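Local coordinates for protein diffuse adherence adhesin (Escherichia coli, PDB 4MEE) that serves as an adhesin attaching the bacterium to mammalian cells and promoting autoaggregation and biofilm formation, this piece being its C-terminal outer-membrane autotransporter transport unit, at residues 302-316 / 343-357. Residues are numbered along the deposited sequence; the frame is centred on the assembly and turned at random.
Sequences EEEKYNLNGLTASAG and QAVWMGVTPDTHQED
Trp-346 and Ala-313 form a hydrogen-bonded pair of two antiparallel strands, their backbones joined by two nearly straight hydrogen bonds, Trp-346 N to Ala-313 O at 2.7 Å and Ala-313 N to Trp-346 O at 3.1 Å. From CB outward the indole of Trp-346 lies along the neighbouring strand. Its CB rests by Ala-313 O; with CG anti to the backbone N (chi1 163°), the six-membered ring turns its edge to 302-316 and reaches from Ala-313 to Leu-311. CE3 then meets Ala-313 CB edge-on at 3.7 Å, CZ3 and CH2 pack against CB and CD2 of Leu-311, and Gly-348 CA lies above one face, offset toward the rim. NE1 is hydrogen-bonded to Asn-368. On the face that carries Ser-314, Val-345 and Leu-308, Ser-314 OG gives a hydrogen bond to Ala-344 O from above the carbonyl plane; that oxygen also takes the N-H of Ala-315. Further along, Leu-308 CD1 packs on Pro-351 CB at 3.6 Å. Beyond the break in regular pairing, Glu-304 reaches across, OE2 accepting from Asp-357 N at 3.1 Å. The segments form part of a beta hairpin in the autotransporter barrel: strand 280-298 hydrogen-bonds to the far side of 302-316, while helix 149-162, inside the pore, touches Met-347, Val-349 and Pro-351.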
loop_
_atom_site.group_PDB
_atom_site.type_symbol
_atom_site.label_atom_id
_atom_site.label_comp_id
_atom_site.label_asym_id
_atom_site.label_seq_id
_atom_site.Cartn_x
_atom_site.Cartn_y
_atom_site.Cartn_z
ATOM N N GLU A 302 -25.915 -18.050 3.829
ATOM C CA GLU A 302 -25.040 -18.698 2.905
ATOM C C GLU A 302 -24.045 -17.677 2.399
ATOM O O GLU A 302 -24.273 -16.482 2.508
ATOM C CB GLU A 302 -25.862 -19.273 1.771
ATOM C CG GLU A 302 -25.136 -19.270 0.459
ATOM C CD GLU A 302 -25.473 -20.480 -0.357
ATOM O OE1 GLU A 302 -24.545 -21.240 -0.693
ATOM O OE2 GLU A 302 -26.670 -20.686 -0.646
ATOM N N GLU A 303 -22.946 -18.153 1.841
ATOM C CA GLU A 303 -21.852 -17.280 1.502
ATOM C C GLU A 303 -21.835 -16.834 0.065
ATOM O O GLU A 303 -22.103 -17.613 -0.823
ATOM C CB GLU A 303 -20.574 -18.003 1.761
ATOM C CG GLU A 303 -19.388 -17.162 1.454
ATOM C CD GLU A 303 -18.276 -18.048 1.023
ATOM O OE1 GLU A 303 -18.455 -18.730 0.000
ATOM O OE2 GLU A 303 -17.259 -18.105 1.732
ATOM N N GLU A 304 -21.448 -15.591 -0.161
ATOM C CA GLU A 304 -21.486 -15.042 -1.503
ATOM C C GLU A 304 -20.153 -14.717 -2.115
ATOM O O GLU A 304 -19.366 -13.997 -1.542
ATOM C CB GLU A 304 -22.287 -13.765 -1.501
ATOM C CG GLU A 304 -23.624 -13.917 -0.861
ATOM C CD GLU A 304 -24.615 -14.461 -1.835
ATOM O OE1 GLU A 304 -24.371 -14.401 -3.054
ATOM O OE2 GLU A 304 -25.640 -14.951 -1.369
ATOM N N LYS A 305 -19.947 -15.182 -3.336
ATOM C CA LYS A 305 -18.677 -14.990 -3.996
ATOM C C LYS A 305 -18.770 -14.173 -5.260
ATOM O O LYS A 305 -19.688 -14.340 -6.041
ATOM C CB LYS A 305 -18.103 -16.336 -4.347
ATOM C CG LYS A 305 -18.360 -17.355 -3.265
ATOM C CD LYS A 305 -17.333 -18.448 -3.305
ATOM C CE LYS A 305 -17.346 -19.120 -4.661
ATOM N NZ LYS A 305 -16.744 -20.470 -4.556
ATOM N N TYR A 306 -17.760 -13.330 -5.462
ATOM C CA TYR A 306 -17.630 -12.457 -6.620
ATOM C C TYR A 306 -16.144 -12.165 -6.901
ATOM O O TYR A 306 -15.291 -12.655 -6.185
ATOM C CB TYR A 306 -18.409 -11.164 -6.376
ATOM C CG TYR A 306 -17.979 -10.339 -5.211
ATOM C CD1 TYR A 306 -18.314 -10.690 -3.931
ATOM C CD2 TYR A 306 -17.284 -9.183 -5.411
ATOM C CE1 TYR A 306 -17.927 -9.932 -2.896
ATOM C CE2 TYR A 306 -16.891 -8.425 -4.383
ATOM C CZ TYR A 306 -17.224 -8.812 -3.140
ATOM O OH TYR A 306 -16.834 -8.032 -2.136
ATOM N N ASN A 307 -15.839 -11.371 -7.932
ATOM C CA ASN A 307 -14.444 -11.012 -8.256
ATOM C C ASN A 307 -14.206 -9.541 -8.345
ATOM O O ASN A 307 -15.052 -8.836 -8.820
ATOM C CB ASN A 307 -14.063 -11.435 -9.643
ATOM C CG ASN A 307 -14.499 -12.814 -9.970
ATOM O OD1 ASN A 307 -15.009 -13.064 -11.053
ATOM N ND2 ASN A 307 -14.283 -13.740 -9.049
ATOM N N LEU A 308 -13.011 -9.088 -7.987
ATOM C CA LEU A 308 -12.617 -7.715 -8.291
ATOM C C LEU A 308 -11.322 -7.737 -9.078
ATOM O O LEU A 308 -10.401 -8.453 -8.735
ATOM C CB LEU A 308 -12.374 -6.859 -7.059
ATOM C CG LEU A 308 -12.669 -7.061 -5.580
ATOM C CD1 LEU A 308 -13.573 -5.956 -5.099
ATOM C CD2 LEU A 308 -13.229 -8.408 -5.215
ATOM N N ASN A 309 -11.231 -6.973 -10.148
ATOM C CA ASN A 309 -9.952 -6.922 -10.832
ATOM C C ASN A 309 -9.689 -5.631 -11.538
ATOM O O ASN A 309 -10.595 -4.888 -11.831
ATOM C CB ASN A 309 -9.716 -8.112 -11.754
ATOM C CG ASN A 309 -10.950 -8.538 -12.493
ATOM O OD1 ASN A 309 -11.348 -7.926 -13.483
ATOM N ND2 ASN A 309 -11.542 -9.627 -12.045
ATOM N N GLY A 310 -8.439 -5.332 -11.809
ATOM C CA GLY A 310 -8.217 -4.069 -12.455
ATOM C C GLY A 310 -6.798 -3.604 -12.480
ATOM O O GLY A 310 -5.880 -4.354 -12.204
ATOM N N LEU A 311 -6.642 -2.332 -12.797
ATOM C CA LEU A 311 -5.349 -1.747 -12.972
ATOM C C LEU A 311 -5.067 -0.828 -11.827
ATOM O O LEU A 311 -5.938 -0.143 -11.345
ATOM C CB LEU A 311 -5.344 -0.921 -14.229
ATOM C CG LEU A 311 -4.493 -1.307 -15.427
ATOM C CD1 LEU A 311 -4.758 -2.730 -15.838
ATOM C CD2 LEU A 311 -4.835 -0.393 -16.578
ATOM N N THR A 312 -3.820 -0.802 -11.426
ATOM C CA THR A 312 -3.381 0.109 -10.441
ATOM C C THR A 312 -2.138 0.704 -11.034
ATOM O O THR A 312 -1.372 -0.012 -11.633
ATOM C CB THR A 312 -3.053 -0.675 -9.193
ATOM O OG1 THR A 312 -4.171 -0.607 -8.309
ATOM C CG2 THR A 312 -1.906 -0.093 -8.533
ATOM N N ALA A 313 -1.968 2.015 -10.934
ATOM C CA ALA A 313 -0.799 2.666 -11.506
ATOM C C ALA A 313 -0.325 3.804 -10.638
ATOM O O ALA A 313 -1.122 4.477 -10.039
ATOM C CB ALA A 313 -1.122 3.184 -12.879
ATOM N N SER A 314 0.979 4.041 -10.594
ATOM C CA SER A 314 1.514 5.056 -9.700
ATOM C C SER A 314 2.606 5.880 -10.313
ATOM O O SER A 314 3.330 5.412 -11.157
ATOM C CB SER A 314 2.096 4.404 -8.471
ATOM O OG SER A 314 2.679 5.389 -7.653
ATOM N N ALA A 315 2.747 7.103 -9.837
ATOM C CA ALA A 315 3.848 7.924 -10.274
ATOM C C ALA A 315 4.283 8.877 -9.202
ATOM O O ALA A 315 3.471 9.565 -8.625
ATOM C CB ALA A 315 3.459 8.699 -11.492
ATOM N N GLY A 316 5.582 8.963 -8.971
ATOM C CA GLY A 316 6.071 9.790 -7.879
ATOM C C GLY A 316 7.504 10.253 -7.993
ATOM O O GLY A 316 8.275 9.723 -8.777
ATOM N N GLN A 343 3.883 11.659 -4.232
ATOM C CA GLN A 343 3.473 10.427 -4.913
ATOM C C GLN A 343 1.971 10.423 -5.200
ATOM O O GLN A 343 1.175 10.839 -4.357
ATOM C CB GLN A 343 3.850 9.202 -4.067
ATOM C CG GLN A 343 3.579 7.856 -4.732
ATOM C CD GLN A 343 3.683 6.674 -3.782
ATOM O OE1 GLN A 343 3.740 6.835 -2.563
ATOM N NE2 GLN A 343 3.716 5.469 -4.344
ATOM N N ALA A 344 1.598 9.951 -6.389
ATOM C CA ALA A 344 0.192 9.809 -6.779
ATOM C C ALA A 344 -0.098 8.403 -7.306
ATOM O O ALA A 344 0.674 7.860 -8.099
ATOM C CB ALA A 344 -0.190 10.858 -7.813
ATOM N N VAL A 345 -1.211 7.824 -6.856
ATOM C CA VAL A 345 -1.622 6.476 -7.260
ATOM C C VAL A 345 -3.051 6.477 -7.817
ATOM O O VAL A 345 -3.958 7.049 -7.213
ATOM C CB VAL A 345 -1.532 5.464 -6.086
ATOM C CG1 VAL A 345 -1.872 4.057 -6.556
ATOM C CG2 VAL A 345 -0.151 5.481 -5.445
ATOM N N TRP A 346 -3.234 5.838 -8.972
ATOM C CA TRP A 346 -4.562 5.621 -9.546
ATOM C C TRP A 346 -5.057 4.213 -9.224
ATOM O O TRP A 346 -4.484 3.221 -9.676
ATOM C CB TRP A 346 -4.560 5.868 -11.063
ATOM C CG TRP A 346 -5.751 5.286 -11.792
ATOM C CD1 TRP A 346 -7.070 5.542 -11.546
ATOM C CD2 TRP A 346 -5.720 4.361 -12.889
ATOM N NE1 TRP A 346 -7.863 4.829 -12.415
ATOM C CE2 TRP A 346 -7.062 4.096 -13.249
ATOM C CE3 TRP A 346 -4.691 3.727 -13.598
ATOM C CZ2 TRP A 346 -7.403 3.228 -14.289
ATOM C CZ3 TRP A 346 -5.030 2.867 -14.635
ATOM C CH2 TRP A 346 -6.378 2.628 -14.971
ATOM N N MET A 347 -6.124 4.142 -8.436
ATOM C CA MET A 347 -6.723 2.873 -8.037
ATOM C C MET A 347 -7.903 2.543 -8.949
ATOM O O MET A 347 -8.970 3.152 -8.844
ATOM C CB MET A 347 -7.160 2.930 -6.568
ATOM C CG MET A 347 -6.020 3.153 -5.581
ATOM S SD MET A 347 -6.567 3.319 -3.870
ATOM C CE MET A 347 -5.009 3.605 -3.037
ATOM N N GLY A 348 -7.705 1.580 -9.849
ATOM C CA GLY A 348 -8.724 1.240 -10.845
ATOM C C GLY A 348 -9.257 -0.180 -10.781
ATOM O O GLY A 348 -9.698 -0.724 -11.794
ATOM N N VAL A 349 -9.218 -0.783 -9.596
ATOM C CA VAL A 349 -9.787 -2.116 -9.390
ATOM C C VAL A 349 -11.255 -1.971 -8.997
ATOM O O VAL A 349 -11.577 -1.359 -7.976
ATOM C CB VAL A 349 -9.022 -2.922 -8.314
ATOM C CG1 VAL A 349 -9.678 -4.279 -8.092
ATOM C CG2 VAL A 349 -7.568 -3.111 -8.720
ATOM N N THR A 350 -12.133 -2.528 -9.827
ATOM C CA THR A 350 -13.575 -2.492 -9.596
ATOM C C THR A 350 -14.132 -3.897 -9.400
ATOM O O THR A 350 -13.635 -4.852 -9.996
ATOM C CB THR A 350 -14.327 -1.807 -10.757
ATOM O OG1 THR A 350 -13.813 -2.272 -12.009
ATOM C CG2 THR A 350 -14.175 -0.298 -10.680
ATOM N N PRO A 351 -15.173 -4.022 -8.565
ATOM C CA PRO A 351 -15.795 -5.297 -8.266
ATOM C C PRO A 351 -16.789 -5.655 -9.342
ATOM O O PRO A 351 -17.216 -4.789 -10.107
ATOM C CB PRO A 351 -16.554 -5.027 -6.960
ATOM C CG PRO A 351 -16.391 -3.571 -6.673
ATOM C CD PRO A 351 -15.893 -2.921 -7.919
ATOM N N ASP A 352 -17.140 -6.933 -9.396
ATOM C CA ASP A 352 -18.254 -7.389 -10.200
ATOM C C ASP A 352 -19.508 -6.825 -9.579
ATOM O O ASP A 352 -19.542 -6.556 -8.381
ATOM C CB ASP A 352 -18.343 -8.911 -10.173
ATOM C CG ASP A 352 -17.474 -9.575 -11.223
ATOM O OD1 ASP A 352 -16.866 -8.869 -12.057
ATOM O OD2 ASP A 352 -17.412 -10.820 -11.216
ATOM N N THR A 353 -20.532 -6.634 -10.393
ATOM C CA THR A 353 -21.838 -6.304 -9.881
ATOM C C THR A 353 -22.452 -7.618 -9.450
ATOM O O THR A 353 -22.569 -8.537 -10.255
ATOM C CB THR A 353 -22.698 -5.665 -10.968
ATOM O OG1 THR A 353 -22.141 -4.394 -11.323
ATOM C CG2 THR A 353 -24.109 -5.470 -10.476
ATOM N N HIS A 354 -22.833 -7.714 -8.183
ATOM C CA HIS A 354 -23.197 -9.011 -7.626
ATOM C C HIS A 354 -24.558 -9.031 -6.944
ATOM O O HIS A 354 -24.852 -8.189 -6.099
ATOM C CB HIS A 354 -22.112 -9.492 -6.662
ATOM C CG HIS A 354 -22.292 -10.908 -6.212
ATOM N ND1 HIS A 354 -22.714 -11.237 -4.941
ATOM C CD2 HIS A 354 -22.115 -12.079 -6.866
ATOM C CE1 HIS A 354 -22.784 -12.551 -4.831
ATOM N NE2 HIS A 354 -22.424 -13.086 -5.984
ATOM N N GLN A 355 -25.375 -10.013 -7.318
ATOM C CA GLN A 355 -26.684 -10.216 -6.709
ATOM C C GLN A 355 -26.644 -11.341 -5.679
ATOM O O GLN A 355 -26.088 -12.410 -5.929
ATOM C CB GLN A 355 -27.731 -10.515 -7.782
ATOM C CG GLN A 355 -29.140 -10.661 -7.235
ATOM C CD GLN A 355 -30.197 -10.596 -8.313
ATOM O OE1 GLN A 355 -30.093 -11.256 -9.347
ATOM N NE2 GLN A 355 -31.229 -9.797 -8.073
ATOM N N GLU A 356 -27.251 -11.091 -4.525
ATOM C CA GLU A 356 -27.218 -12.036 -3.420
ATOM C C GLU A 356 -28.357 -13.033 -3.457
ATOM O O GLU A 356 -29.263 -12.934 -4.281
ATOM C CB GLU A 356 -27.260 -11.290 -2.098
ATOM C CG GLU A 356 -25.955 -10.633 -1.720
ATOM C CD GLU A 356 -26.036 -9.978 -0.364
ATOM O OE1 GLU A 356 -25.902 -10.690 0.653
ATOM O OE2 GLU A 356 -26.249 -8.750 -0.318
ATOM N N ASP A 357 -28.309 -13.980 -2.529
ATOM C CA ASP A 357 -29.325 -15.001 -2.406
ATOM C C ASP A 357 -30.682 -14.363 -2.192
ATOM O O ASP A 357 -31.704 -14.923 -2.575
ATOM C CB ASP A 357 -29.000 -15.907 -1.227
ATOM C CG ASP A 357 -29.103 -17.370 -1.575
ATOM O OD1 ASP A 357 -29.145 -17.695 -2.781
ATOM O OD2 ASP A 357 -29.131 -18.200 -0.644
#